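Local coordinates for uncharacterized protein AF_0941 (Archaeoglobus fulgidus, PDB 1YOZ) that is of unknown function and folds into an all-helical domain of the AF0941-like family, at residues B[32-43]-B[97-108]. Sequence-based numbering, arbitrary orientation.
Sequences QKNIFEMFRSDC and LDPEVINEIALY
Gln-32 reaches across to the start of helix 99-113, where its amide meets Asp-98. Gln-32 CB rests 3.9 Å from Leu-97 CD1. From there CG turns into the gap between backbone N and carbonyl carbon (chi1 61°), and the extended chain beyond it carries the amide past Val-101 CG2 to Asp-98, the N-cap residue. At the tip, Gln-32 OE1 accepts the N-H of Asp-98 N at 2.7 Å in a nearly straight bond, while Gln-32 NE2 donates to Asp-98 OD2 at 3.0 Å. The second bond lies close to the amide plane but meets the carboxylate from well above its own plane, the two planes standing 83° apart. Together the bonds fix the amide's rotation. An alanine here would probably leave the Asp-98 N-H without its acceptor and OD2 without its amide donor, so that of the partners named Lys-96, through its salt bridge, would alone still hold the carboxylate. The fold is all-helical, and here two of its helices run side by side: the local axes are 10.2 Å apart and only 10° from parallel. Between them Phe-36 fits as a knob into the hole formed by Val-101, Glu-104, Ile-105 and Tyr-108. Ile-105 CG1 lies over one face of its ring, a CH-pi contact 3.8 Å from the centroid; Arg-40 NH2 covers the opposite face. The Phe-36 edge points toward the Tyr-108 face in an offset edge-to-face pair, the planes nearly perpendicular. Deeper in, Ile-105 CG2 meets Phe-39 CB at 3.8 Å, and both residues also touch Val-71 of helix 57-73. Arg-40 CG lies over the Tyr-108 ring, 3.9 Å from its centroid, and a water links Tyr-108 OH to Arg-40 O.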
loop_
_atom_site.group_PDB
_atom_site.type_symbol
_atom_site.label_atom_id
_atom_site.label_comp_id
_atom_site.label_asym_id
_atom_site.label_seq_id
_atom_site.Cartn_x
_atom_site.Cartn_y
_atom_site.Cartn_z
ATOM N N GLN B 32 -4.748 1.532 -20.189
ATOM C CA GLN B 32 -5.668 0.770 -19.327
ATOM C C GLN B 32 -5.736 -0.717 -19.620
ATOM O O GLN B 32 -5.956 -1.518 -18.704
ATOM C CB GLN B 32 -7.078 1.381 -19.253
ATOM C CG GLN B 32 -7.843 1.486 -20.581
ATOM C CD GLN B 32 -9.306 1.903 -20.367
ATOM O OE1 GLN B 32 -9.673 2.563 -19.359
ATOM N NE2 GLN B 32 -10.154 1.522 -21.320
ATOM N N LYS B 33 -5.529 -1.103 -20.870
ATOM C CA LYS B 33 -5.368 -2.524 -21.160
ATOM C C LYS B 33 -4.158 -3.103 -20.451
ATOM O O LYS B 33 -4.223 -4.201 -19.884
ATOM C CB LYS B 33 -5.263 -2.800 -22.679
ATOM C CG LYS B 33 -5.399 -4.296 -23.071
ATOM C CD LYS B 33 -6.809 -4.907 -22.721
ATOM C CE LYS B 33 -6.863 -5.670 -21.364
ATOM N NZ LYS B 33 -8.311 -5.965 -20.933
ATOM N N ASN B 34 -3.025 -2.392 -20.483
ATOM C CA ASN B 34 -1.807 -2.936 -19.813
ATOM C C ASN B 34 -2.035 -3.001 -18.283
ATOM O O ASN B 34 -1.538 -3.880 -17.587
ATOM C CB ASN B 34 -0.577 -2.036 -20.081
ATOM C CG ASN B 34 -0.081 -2.105 -21.535
ATOM O OD1 ASN B 34 -0.462 -2.998 -22.286
ATOM N ND2 ASN B 34 0.766 -1.139 -21.926
ATOM N N ILE B 35 -2.749 -2.003 -17.780
ATOM C CA ILE B 35 -3.080 -1.927 -16.343
ATOM C C ILE B 35 -3.849 -3.179 -15.938
ATOM O O ILE B 35 -3.413 -3.936 -15.067
ATOM C CB ILE B 35 -3.849 -0.616 -16.001
ATOM C CG1 ILE B 35 -2.961 0.596 -16.284
ATOM C CG2 ILE B 35 -4.293 -0.576 -14.524
ATOM C CD1 ILE B 35 -3.576 1.933 -15.854
ATOM N N PHE B 36 -4.956 -3.454 -16.625
ATOM C CA PHE B 36 -5.726 -4.665 -16.319
ATOM C C PHE B 36 -4.833 -5.910 -16.384
ATOM O O PHE B 36 -4.777 -6.694 -15.441
ATOM C CB PHE B 36 -6.929 -4.747 -17.260
ATOM C CG PHE B 36 -8.084 -5.598 -16.749
ATOM C CD1 PHE B 36 -9.397 -5.257 -17.106
ATOM C CD2 PHE B 36 -7.872 -6.734 -15.968
ATOM C CE1 PHE B 36 -10.494 -6.031 -16.674
ATOM C CE2 PHE B 36 -8.940 -7.522 -15.547
ATOM C CZ PHE B 36 -10.263 -7.171 -15.896
ATOM N N GLU B 37 -4.053 -6.083 -17.459
ATOM C CA GLU B 37 -3.165 -7.260 -17.534
ATOM C C GLU B 37 -2.130 -7.347 -16.406
ATOM O O GLU B 37 -1.838 -8.436 -15.903
ATOM C CB GLU B 37 -2.525 -7.395 -18.943
ATOM C CG GLU B 37 -1.636 -8.623 -19.090
ATOM C CD GLU B 37 -0.828 -8.591 -20.409
ATOM O OE1 GLU B 37 -1.407 -8.129 -21.441
ATOM O OE2 GLU B 37 0.372 -9.015 -20.407
ATOM N N MET B 38 -1.621 -6.193 -15.949
ATOM C CA MET B 38 -0.677 -6.109 -14.836
ATOM C C MET B 38 -1.288 -6.638 -13.546
ATOM O O MET B 38 -0.680 -7.431 -12.876
ATOM C CB MET B 38 -0.271 -4.630 -14.594
ATOM C CG MET B 38 1.204 -4.386 -14.379
ATOM S SD MET B 38 1.599 -2.662 -14.156
ATOM C CE MET B 38 1.042 -2.002 -15.644
ATOM N N PHE B 39 -2.498 -6.173 -13.186
ATOM C CA PHE B 39 -3.181 -6.740 -12.017
ATOM C C PHE B 39 -3.525 -8.212 -12.201
ATOM O O PHE B 39 -3.457 -8.966 -11.235
ATOM C CB PHE B 39 -4.429 -5.923 -11.615
ATOM C CG PHE B 39 -4.088 -4.591 -11.006
ATOM C CD1 PHE B 39 -3.800 -4.492 -9.640
ATOM C CD2 PHE B 39 -4.032 -3.463 -11.785
ATOM C CE1 PHE B 39 -3.484 -3.265 -9.060
ATOM C CE2 PHE B 39 -3.718 -2.204 -11.214
ATOM C CZ PHE B 39 -3.429 -2.123 -9.865
ATOM N N ARG B 40 -3.935 -8.623 -13.412
ATOM C CA ARG B 40 -4.122 -10.085 -13.645
ATOM C C ARG B 40 -2.818 -10.846 -13.373
ATOM O O ARG B 40 -2.846 -11.898 -12.706
ATOM C CB ARG B 40 -4.567 -10.435 -15.084
ATOM C CG ARG B 40 -5.960 -10.058 -15.466
ATOM C CD ARG B 40 -6.257 -10.520 -16.925
ATOM N NE ARG B 40 -7.389 -9.751 -17.445
ATOM C CZ ARG B 40 -7.318 -8.788 -18.363
ATOM N NH1 ARG B 40 -6.158 -8.447 -18.914
ATOM N NH2 ARG B 40 -8.428 -8.178 -18.757
ATOM N N SER B 41 -1.683 -10.346 -13.902
ATOM C CA SER B 41 -0.427 -11.036 -13.657
ATOM C C SER B 41 -0.030 -11.060 -12.199
ATOM O O SER B 41 0.566 -12.033 -11.748
ATOM C CB SER B 41 0.755 -10.499 -14.481
ATOM O OG SER B 41 0.727 -9.095 -14.564
ATOM N N ASP B 42 -0.323 -9.966 -11.473
ATOM C CA ASP B 42 -0.099 -9.915 -10.036
ATOM C C ASP B 42 -0.890 -10.968 -9.289
ATOM O O ASP B 42 -0.335 -11.648 -8.418
ATOM C CB ASP B 42 -0.477 -8.530 -9.476
ATOM C CG ASP B 42 0.598 -7.481 -9.730
ATOM O OD1 ASP B 42 1.705 -7.817 -10.274
ATOM O OD2 ASP B 42 0.335 -6.313 -9.365
ATOM N N CYS B 43 -2.185 -11.093 -9.590
ATOM C CA CYS B 43 -3.004 -12.135 -8.917
ATOM C C CYS B 43 -2.365 -13.506 -9.091
ATOM O O CYS B 43 -2.306 -14.304 -8.149
ATOM C CB CYS B 43 -4.387 -12.166 -9.510
ATOM S SG CYS B 43 -5.370 -10.714 -8.953
ATOM N N LEU B 97 -8.486 6.630 -17.835
ATOM C CA LEU B 97 -8.810 5.334 -17.235
ATOM C C LEU B 97 -10.322 5.272 -17.058
ATOM O O LEU B 97 -10.878 6.051 -16.294
ATOM C CB LEU B 97 -8.123 5.209 -15.873
ATOM C CG LEU B 97 -8.280 3.979 -14.962
ATOM C CD1 LEU B 97 -7.888 2.651 -15.621
ATOM C CD2 LEU B 97 -7.498 4.205 -13.674
ATOM N N ASP B 98 -10.977 4.372 -17.777
ATOM C CA ASP B 98 -12.438 4.208 -17.657
ATOM C C ASP B 98 -12.862 3.736 -16.244
ATOM O O ASP B 98 -12.341 2.742 -15.751
ATOM C CB ASP B 98 -12.928 3.180 -18.684
ATOM C CG ASP B 98 -12.838 3.685 -20.098
ATOM O OD1 ASP B 98 -12.789 4.929 -20.267
ATOM O OD2 ASP B 98 -12.836 2.846 -21.044
ATOM N N PRO B 99 -13.786 4.467 -15.580
ATOM C CA PRO B 99 -14.411 3.939 -14.361
ATOM C C PRO B 99 -14.855 2.486 -14.465
ATOM O O PRO B 99 -14.696 1.714 -13.502
ATOM C CB PRO B 99 -15.620 4.861 -14.151
ATOM C CG PRO B 99 -15.110 6.237 -14.686
ATOM C CD PRO B 99 -14.230 5.843 -15.891
ATOM N N GLU B 100 -15.391 2.104 -15.624
ATOM C CA GLU B 100 -15.804 0.717 -15.837
ATOM C C GLU B 100 -14.608 -0.223 -15.749
ATOM O O GLU B 100 -14.749 -1.365 -15.331
ATOM C CB GLU B 100 -16.520 0.539 -17.186
ATOM C CG GLU B 100 -17.678 1.494 -17.441
ATOM C CD GLU B 100 -17.259 2.979 -17.585
ATOM O OE1 GLU B 100 -16.208 3.267 -18.223
ATOM O OE2 GLU B 100 -17.989 3.856 -17.043
ATOM N N VAL B 101 -13.424 0.231 -16.181
ATOM C CA VAL B 101 -12.250 -0.665 -16.176
ATOM C C VAL B 101 -11.782 -0.893 -14.710
ATOM O O VAL B 101 -11.546 -2.014 -14.285
ATOM C CB VAL B 101 -11.136 -0.190 -17.169
ATOM C CG1 VAL B 101 -9.766 -0.966 -16.936
ATOM C CG2 VAL B 101 -11.616 -0.396 -18.587
ATOM N N ILE B 102 -11.706 0.184 -13.945
ATOM C CA ILE B 102 -11.492 0.096 -12.495
ATOM C C ILE B 102 -12.416 -0.935 -11.872
ATOM O O ILE B 102 -11.946 -1.837 -11.181
ATOM C CB ILE B 102 -11.599 1.476 -11.802
ATOM C CG1 ILE B 102 -10.548 2.413 -12.390
ATOM C CG2 ILE B 102 -11.452 1.373 -10.246
ATOM C CD1 ILE B 102 -10.545 3.795 -11.840
ATOM N N ASN B 103 -13.727 -0.805 -12.116
ATOM C CA ASN B 103 -14.691 -1.788 -11.600
ATOM C C ASN B 103 -14.363 -3.203 -12.026
ATOM O O ASN B 103 -14.457 -4.110 -11.208
ATOM C CB ASN B 103 -16.172 -1.432 -11.915
ATOM C CG ASN B 103 -16.531 -0.021 -11.478
ATOM O OD1 ASN B 103 -15.837 0.575 -10.669
ATOM N ND2 ASN B 103 -17.623 0.522 -12.018
ATOM N N GLU B 104 -14.014 -3.413 -13.299
ATOM C CA GLU B 104 -13.775 -4.785 -13.772
ATOM C C GLU B 104 -12.506 -5.398 -13.171
ATOM O O GLU B 104 -12.451 -6.593 -12.989
ATOM C CB GLU B 104 -13.666 -4.863 -15.289
ATOM C CG GLU B 104 -14.993 -4.754 -16.036
ATOM C CD GLU B 104 -14.833 -4.077 -17.396
ATOM O OE1 GLU B 104 -13.740 -4.201 -18.014
ATOM O OE2 GLU B 104 -15.813 -3.423 -17.848
ATOM N N ILE B 105 -11.482 -4.578 -12.926
ATOM C CA ILE B 105 -10.224 -5.072 -12.268
ATOM C C ILE B 105 -10.550 -5.519 -10.830
ATOM O O ILE B 105 -10.206 -6.620 -10.417
ATOM C CB ILE B 105 -9.130 -3.976 -12.275
ATOM C CG1 ILE B 105 -8.650 -3.659 -13.709
ATOM C CG2 ILE B 105 -7.922 -4.403 -11.488
ATOM C CD1 ILE B 105 -7.866 -2.317 -13.808
ATOM N N ALA B 106 -11.267 -4.671 -10.079
ATOM C CA ALA B 106 -11.654 -5.001 -8.674
ATOM C C ALA B 106 -12.414 -6.291 -8.654
ATOM O O ALA B 106 -12.165 -7.192 -7.834
ATOM C CB ALA B 106 -12.518 -3.909 -8.075
ATOM N N LEU B 107 -13.392 -6.360 -9.555
ATOM C CA LEU B 107 -14.248 -7.517 -9.663
ATOM C C LEU B 107 -13.433 -8.759 -10.035
ATOM O O LEU B 107 -13.671 -9.845 -9.507
ATOM C CB LEU B 107 -15.387 -7.237 -10.675
ATOM C CG LEU B 107 -16.626 -6.487 -10.131
ATOM C CD1 LEU B 107 -17.632 -6.179 -11.288
ATOM C CD2 LEU B 107 -17.308 -7.232 -8.987
ATOM N N TYR B 108 -12.486 -8.611 -10.956
ATOM C CA TYR B 108 -11.555 -9.724 -11.286
ATOM C C TYR B 108 -10.758 -10.218 -10.062
ATOM O O TYR B 108 -10.573 -11.425 -9.855
ATOM C CB TYR B 108 -10.576 -9.317 -12.424
ATOM C CG TYR B 108 -9.616 -10.415 -12.824
ATOM C CD1 TYR B 108 -9.863 -11.209 -13.954
ATOM C CD2 TYR B 108 -8.468 -10.679 -12.071
ATOM C CE1 TYR B 108 -9.005 -12.230 -14.308
ATOM C CE2 TYR B 108 -7.589 -11.687 -12.422
ATOM C CZ TYR B 108 -7.849 -12.468 -13.556
ATOM O OH TYR B 108 -6.968 -13.505 -13.902
HETATM O O HOH W 1 -4.629 -13.969 -12.856
#